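Local coordinates for protein extracellular endo-alpha-(1->5)-L-arabinanase 1 (Bacillus subtilis, PDB 1UV4) that cleaves internal alpha-(1->5)-L-arabinofuranosyl linkages of linear arabinan and branched sugar beet arabinan, carrying a calcium ion as cofactor, at residues H13-I18 and P277-N282; G254-D257 and I263-R266. All coordinates share one frame; numbering follows the deposited sequence.

Interaction 1: H13-I18 and P277-N282. With EDO (1,2-ethanediol), chain G.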
loop_
_atom_site.group_PDB
_atom_site.type_symbol
_atom_site.label_atom_id
_atom_site.label_comp_id
_atom_site.label_asym_id
_atom_site.label_seq_id
_atom_site.Cartn_x
_atom_site.Cartn_y
_atom_site.Cartn_z
ATOM N N HIS A 13 -2.759 -4.865 9.345
ATOM C CA HIS A 13 -2.432 -5.476 8.062
ATOM C C HIS A 13 -2.532 -4.400 6.977
ATOM O O HIS A 13 -3.428 -3.572 6.976
ATOM C CB HIS A 13 -3.490 -6.596 7.779
ATOM C CG HIS A 13 -3.135 -7.522 6.658
ATOM N ND1 HIS A 13 -4.069 -7.920 5.731
ATOM C CD2 HIS A 13 -1.979 -8.132 6.315
ATOM C CE1 HIS A 13 -3.495 -8.729 4.858
ATOM N NE2 HIS A 13 -2.227 -8.868 5.183
ATOM N N ASP A 14 -1.592 -4.430 6.053
ATOM C CA ASP A 14 -1.545 -3.469 4.905
ATOM C C ASP A 14 -1.435 -2.037 5.398
ATOM O O ASP A 14 -2.269 -1.202 5.058
ATOM C CB ASP A 14 -2.713 -3.631 3.942
ATOM C CG ASP A 14 -3.003 -5.079 3.582
ATOM O OD1 ASP A 14 -2.063 -5.813 3.191
ATOM O OD2 ASP A 14 -4.164 -5.599 3.641
ATOM N N PRO A 15 -0.432 -1.726 6.221
ATOM C CA PRO A 15 -0.385 -0.410 6.901
ATOM C C PRO A 15 0.082 0.787 6.043
ATOM O O PRO A 15 0.840 0.648 5.087
ATOM C CB PRO A 15 0.641 -0.649 7.992
ATOM C CG PRO A 15 1.587 -1.629 7.330
ATOM C CD PRO A 15 0.711 -2.578 6.600
ATOM N N THR A 16 -0.380 1.949 6.486
ATOM C CA THR A 16 0.192 3.235 6.075
ATOM C C THR A 16 0.240 4.060 7.345
ATOM O O THR A 16 -0.459 3.765 8.317
ATOM C CB THR A 16 -0.708 3.837 4.984
ATOM O OG1 THR A 16 -0.109 5.006 4.364
ATOM C CG2 THR A 16 -2.013 4.325 5.491
ATOM N N MET A 17 1.061 5.105 7.394
ATOM C CA MET A 17 1.254 5.819 8.637
ATOM C C MET A 17 1.549 7.265 8.323
ATOM O O MET A 17 2.172 7.556 7.326
ATOM C CB MET A 17 2.442 5.208 9.406
ATOM C CG MET A 17 2.722 5.848 10.786
ATOM S SD MET A 17 3.931 4.924 11.776
ATOM C CE MET A 17 5.443 5.587 11.170
ATOM N N ILE A 18 1.118 8.188 9.198
ATOM C CA ILE A 18 1.363 9.621 9.023
ATOM C C ILE A 18 1.331 10.316 10.392
ATOM O O ILE A 18 0.657 9.873 11.286
ATOM C CB ILE A 18 0.364 10.222 8.025
ATOM C CG1 ILE A 18 0.762 11.632 7.569
ATOM C CG2 ILE A 18 -1.085 10.144 8.582
ATOM C CD1 ILE A 18 0.010 12.071 6.297
ATOM N N PRO A 277 -0.783 -10.595 12.261
ATOM C CA PRO A 277 0.047 -9.561 11.626
ATOM C C PRO A 277 0.113 -8.314 12.537
ATOM O O PRO A 277 -0.900 -7.777 12.998
ATOM C CB PRO A 277 -0.710 -9.227 10.345
ATOM C CG PRO A 277 -2.146 -9.492 10.653
ATOM C CD PRO A 277 -2.120 -10.643 11.630
ATOM N N LYS A 278 1.337 -7.849 12.734
ATOM C CA LYS A 278 1.638 -6.660 13.500
ATOM C C LYS A 278 2.349 -5.649 12.610
ATOM O O LYS A 278 2.971 -5.991 11.593
ATOM C CB LYS A 278 2.525 -7.004 14.689
ATOM C CG LYS A 278 2.035 -8.183 15.543
ATOM C CD LYS A 278 0.717 -7.851 16.246
ATOM C CE LYS A 278 0.354 -8.852 17.422
ATOM N NZ LYS A 278 1.530 -9.221 18.260
ATOM N N LEU A 279 2.316 -4.396 13.070
ATOM C CA LEU A 279 3.033 -3.272 12.446
ATOM C C LEU A 279 4.483 -3.240 12.910
ATOM O O LEU A 279 4.741 -3.066 14.094
ATOM C CB LEU A 279 2.339 -1.982 12.821
ATOM C CG LEU A 279 2.975 -0.678 12.366
ATOM C CD1 LEU A 279 3.119 -0.598 10.891
ATOM C CD2 LEU A 279 2.146 0.500 12.836
ATOM N N LEU A 280 5.420 -3.395 11.967
ATOM C CA LEU A 280 6.863 -3.318 12.233
ATOM C C LEU A 280 7.382 -2.099 11.491
ATOM O O LEU A 280 6.976 -1.774 10.376
ATOM C CB LEU A 280 7.597 -4.544 11.752
ATOM C CG LEU A 280 7.562 -5.763 12.654
ATOM C CD1 LEU A 280 6.206 -6.328 12.890
ATOM C CD2 LEU A 280 8.469 -6.855 12.082
ATOM N N ILE A 281 8.284 -1.385 12.140
ATOM C CA ILE A 281 8.791 -0.127 11.599
ATOM C C ILE A 281 10.313 -0.081 11.709
ATOM O O ILE A 281 10.857 -0.383 12.766
ATOM C CB ILE A 281 8.168 1.076 12.355
ATOM C CG1 ILE A 281 6.629 0.978 12.406
ATOM C CG2 ILE A 281 8.634 2.377 11.711
ATOM C CD1 ILE A 281 5.998 2.135 13.094
ATOM N N ASN A 282 10.975 0.299 10.615
ATOM C CA ASN A 282 12.421 0.502 10.610
ATOM C C ASN A 282 12.761 1.834 9.988
ATOM O O ASN A 282 12.038 2.325 9.147
ATOM C CB ASN A 282 13.135 -0.543 9.733
ATOM C CG ASN A 282 13.426 -1.827 10.452
ATOM O OD1 ASN A 282 12.497 -2.575 10.749
ATOM N ND2 ASN A 282 14.700 -2.096 10.705
HETATM C C1 EDO G . 2.185 9.637 4.905
HETATM O O1 EDO G . 2.238 8.244 5.058
HETATM C C2 EDO G . 3.580 10.230 4.921
HETATM O O2 EDO G . 3.510 11.582 5.302
#
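Leu279 reaches the pyrrolidine of Pro15 with one branch alone: its CD1 methyl lies 3.8 Å from Pro15 CB and only slightly farther from CG, the leucine running at a slant across the ring. With CG anti to the backbone N (chi1 176°), the end of the leucine comes nearer to 13-18 than its first bond would suggest. Met17 and Ile281 meet tip to tip. The extended first two torsions of Met17 carry SD to 3.7 Å from Ile281 CD1, and the bend at chi3 (85°) then places the terminal CE 4.0 Å from the same methyl. No hydrogen bond links the two segments, whose overall directions differ by about 25°. They belong to neighbouring blades of the five-bladed beta-propeller: 16-20 opens the first blade, while 276-283 runs in the last, beside the N-terminal strand 4-8. Trp48 also packs on both Met17 and Leu279, adding an aromatic side chain to this apolar seam. Farther along, Pro277 approaches His13 more loosely, with CG 4.3 Å from His13 CB and its CB set obliquely to the imidazole. Asp14 OD1 sits 3.6 Å above the centre of one face of that ring. Asp14, the inferred proton acceptor, does not touch 277-282; its OD2 is hydrogen-bonded to Thr29 and its N to His267.

Interaction 2: G254-D257 and I263-R266. With CA (calcium ion), chain D; EDO (1,2-ethanediol), chain E.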
loop_
_atom_site.group_PDB
_atom_site.type_symbol
_atom_site.label_atom_id
_atom_site.label_comp_id
_atom_site.label_asym_id
_atom_site.label_seq_id
_atom_site.Cartn_x
_atom_site.Cartn_y
_atom_site.Cartn_z
ATOM N N GLY A 254 5.326 -7.819 4.488
ATOM C CA GLY A 254 4.719 -7.223 3.315
ATOM C C GLY A 254 3.831 -6.066 3.638
ATOM O O GLY A 254 3.821 -5.568 4.776
ATOM N N GLY A 255 3.086 -5.606 2.645
ATOM C CA GLY A 255 2.234 -4.462 2.854
ATOM C C GLY A 255 3.014 -3.226 3.199
ATOM O O GLY A 255 2.524 -2.331 3.894
ATOM N N GLN A 256 4.240 -3.137 2.694
ATOM C CA GLN A 256 5.167 -2.087 3.109
ATOM C C GLN A 256 4.807 -0.734 2.539
ATOM O O GLN A 256 4.229 -0.605 1.446
ATOM C CB GLN A 256 6.573 -2.485 2.697
ATOM C CG GLN A 256 6.856 -2.361 1.178
ATOM C CD GLN A 256 6.095 -3.391 0.332
ATOM O OE1 GLN A 256 6.014 -4.555 0.716
ATOM N NE2 GLN A 256 5.500 -2.924 -0.785
ATOM N N ASP A 257 5.106 0.316 3.314
ATOM C CA ASP A 257 4.869 1.672 2.858
ATOM C C ASP A 257 5.967 2.559 3.343
ATOM O O ASP A 257 6.474 2.383 4.466
ATOM C CB ASP A 257 3.498 2.143 3.362
ATOM C CG ASP A 257 2.981 3.293 2.590
ATOM O OD1 ASP A 257 3.285 3.465 1.383
ATOM O OD2 ASP A 257 2.225 4.070 3.106
ATOM N N ILE A 263 11.376 6.071 6.456
ATOM C CA ILE A 263 10.803 5.126 7.401
ATOM C C ILE A 263 10.088 4.089 6.589
ATOM O O ILE A 263 9.363 4.470 5.692
ATOM C CB ILE A 263 9.784 5.818 8.343
ATOM C CG1 ILE A 263 10.477 6.941 9.134
ATOM C CG2 ILE A 263 9.107 4.757 9.247
ATOM C CD1 ILE A 263 9.534 7.763 10.041
ATOM N N LEU A 264 10.278 2.806 6.899
ATOM C CA LEU A 264 9.524 1.747 6.257
ATOM C C LEU A 264 8.639 1.078 7.276
ATOM O O LEU A 264 9.133 0.531 8.260
ATOM C CB LEU A 264 10.466 0.709 5.612
ATOM C CG LEU A 264 9.704 -0.250 4.692
ATOM C CD1 LEU A 264 9.242 0.390 3.425
ATOM C CD2 LEU A 264 10.468 -1.528 4.389
ATOM N N VAL A 265 7.340 1.146 7.048
ATOM C CA VAL A 265 6.378 0.401 7.833
ATOM C C VAL A 265 5.976 -0.822 7.029
ATOM O O VAL A 265 5.962 -0.803 5.797
ATOM C CB VAL A 265 5.116 1.264 8.240
ATOM C CG1 VAL A 265 5.575 2.524 9.005
ATOM C CG2 VAL A 265 4.264 1.652 7.046
ATOM N N ARG A 266 5.614 -1.868 7.731
ATOM C CA ARG A 266 5.113 -3.082 7.046
ATOM C C ARG A 266 4.380 -3.915 8.069
ATOM O O ARG A 266 4.446 -3.613 9.274
ATOM C CB ARG A 266 6.272 -3.902 6.462
ATOM C CG ARG A 266 7.096 -4.663 7.428
ATOM C CD ARG A 266 8.378 -4.087 7.594
ATOM N NE ARG A 266 9.330 -4.814 8.452
ATOM C CZ ARG A 266 10.184 -4.192 9.236
ATOM N NH1 ARG A 266 10.195 -2.873 9.280
ATOM N NH2 ARG A 266 11.059 -4.882 9.933
HETATM CA CA CA D . 2.166 5.422 0.848
HETATM C C1 EDO E . 10.327 -8.943 9.446
HETATM O O1 EDO E . 10.316 -7.616 8.936
HETATM C C2 EDO E . 11.659 -9.262 10.079
HETATM O O2 EDO E . 12.592 -9.648 9.086
HETATM O O HOH W 1 1.435 7.433 -0.332
HETATM O O HOH W 2 4.334 6.012 0.179
HETATM O O HOH W 3 3.566 7.058 2.535
HETATM O O HOH W 4 1.419 6.719 2.626
#
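Asp257 grips the calcium ion with both carboxylate oxygens, OD1 at 2.3 Å and OD2 at 2.6 Å from the metal. CG anti to the backbone N (chi1 -161°) carries the carboxylate away from 263-266 to reach it. Waters share the coordination, and Asp77 and Glu135 are the other protein residues of the metal site; the carboxylate also accepts hydrogen bonds from Thr188 and Thr16. The same residue is tied by its backbone to Val265 in an antiparallel hydrogen-bonded pair: Asp257 N donates to Val265 O at 2.9 Å, and Val265 N to Asp257 O at 3.0 Å, both fairly straight. At the other end, Arg266 presents one edge of its guanidinium to an ethanediol, probably from the crystallisation liquor, whose O1 is 3.0 Å from NE and equally far from NH2; Asn282 is a further partner of the guanidinium. Next to the Asp257-Val265 pair, Gly255 (positive phi, 63°) and Gln256 face Arg266 in what is consistent with a beta bulge in strand 250-259. Here Val265 O also receives a CA-H...O contact from Gln256, and the amide of Gln256 turns away to Ser201. Packing finishes the hairpin: Val265 CG2 rests 3.8 Å from Asp257 CB, and Leu264 CD1 lies 3.6 Å from Asp257 O. With both its N-H and its C=O bonded to Val265 and its oxygens shared between metal and hydroxyls, Asp257 is probably a fixed anionic ligand whose negative charge partly balances that of calcium.

How the interactions relate
The centres of interactions 1 and 2 lie about 6 Å apart, and they share a sheet, since 263-270 and 276-283 are neighbouring strands of the last blade. Two probable hydrogen bonds join them: Asn282 OD1 to Arg266 NH1 at 2.7 Å, and Thr16 OG1 to Asp257 OD2 at 2.8 Å. The second ties the first blade directly to a calcium ligand. Packing adds to this, with Pro15 CD 3.3 Å from Gly255 O and Ile281 CG2 3.5 Å from Ile263 CG2. Segment 13-18 thus connects the metal site to the active centre: it carries Asp14, and the side chain of His13 is about 6 Å from that of Glu185, the inferred proton donor.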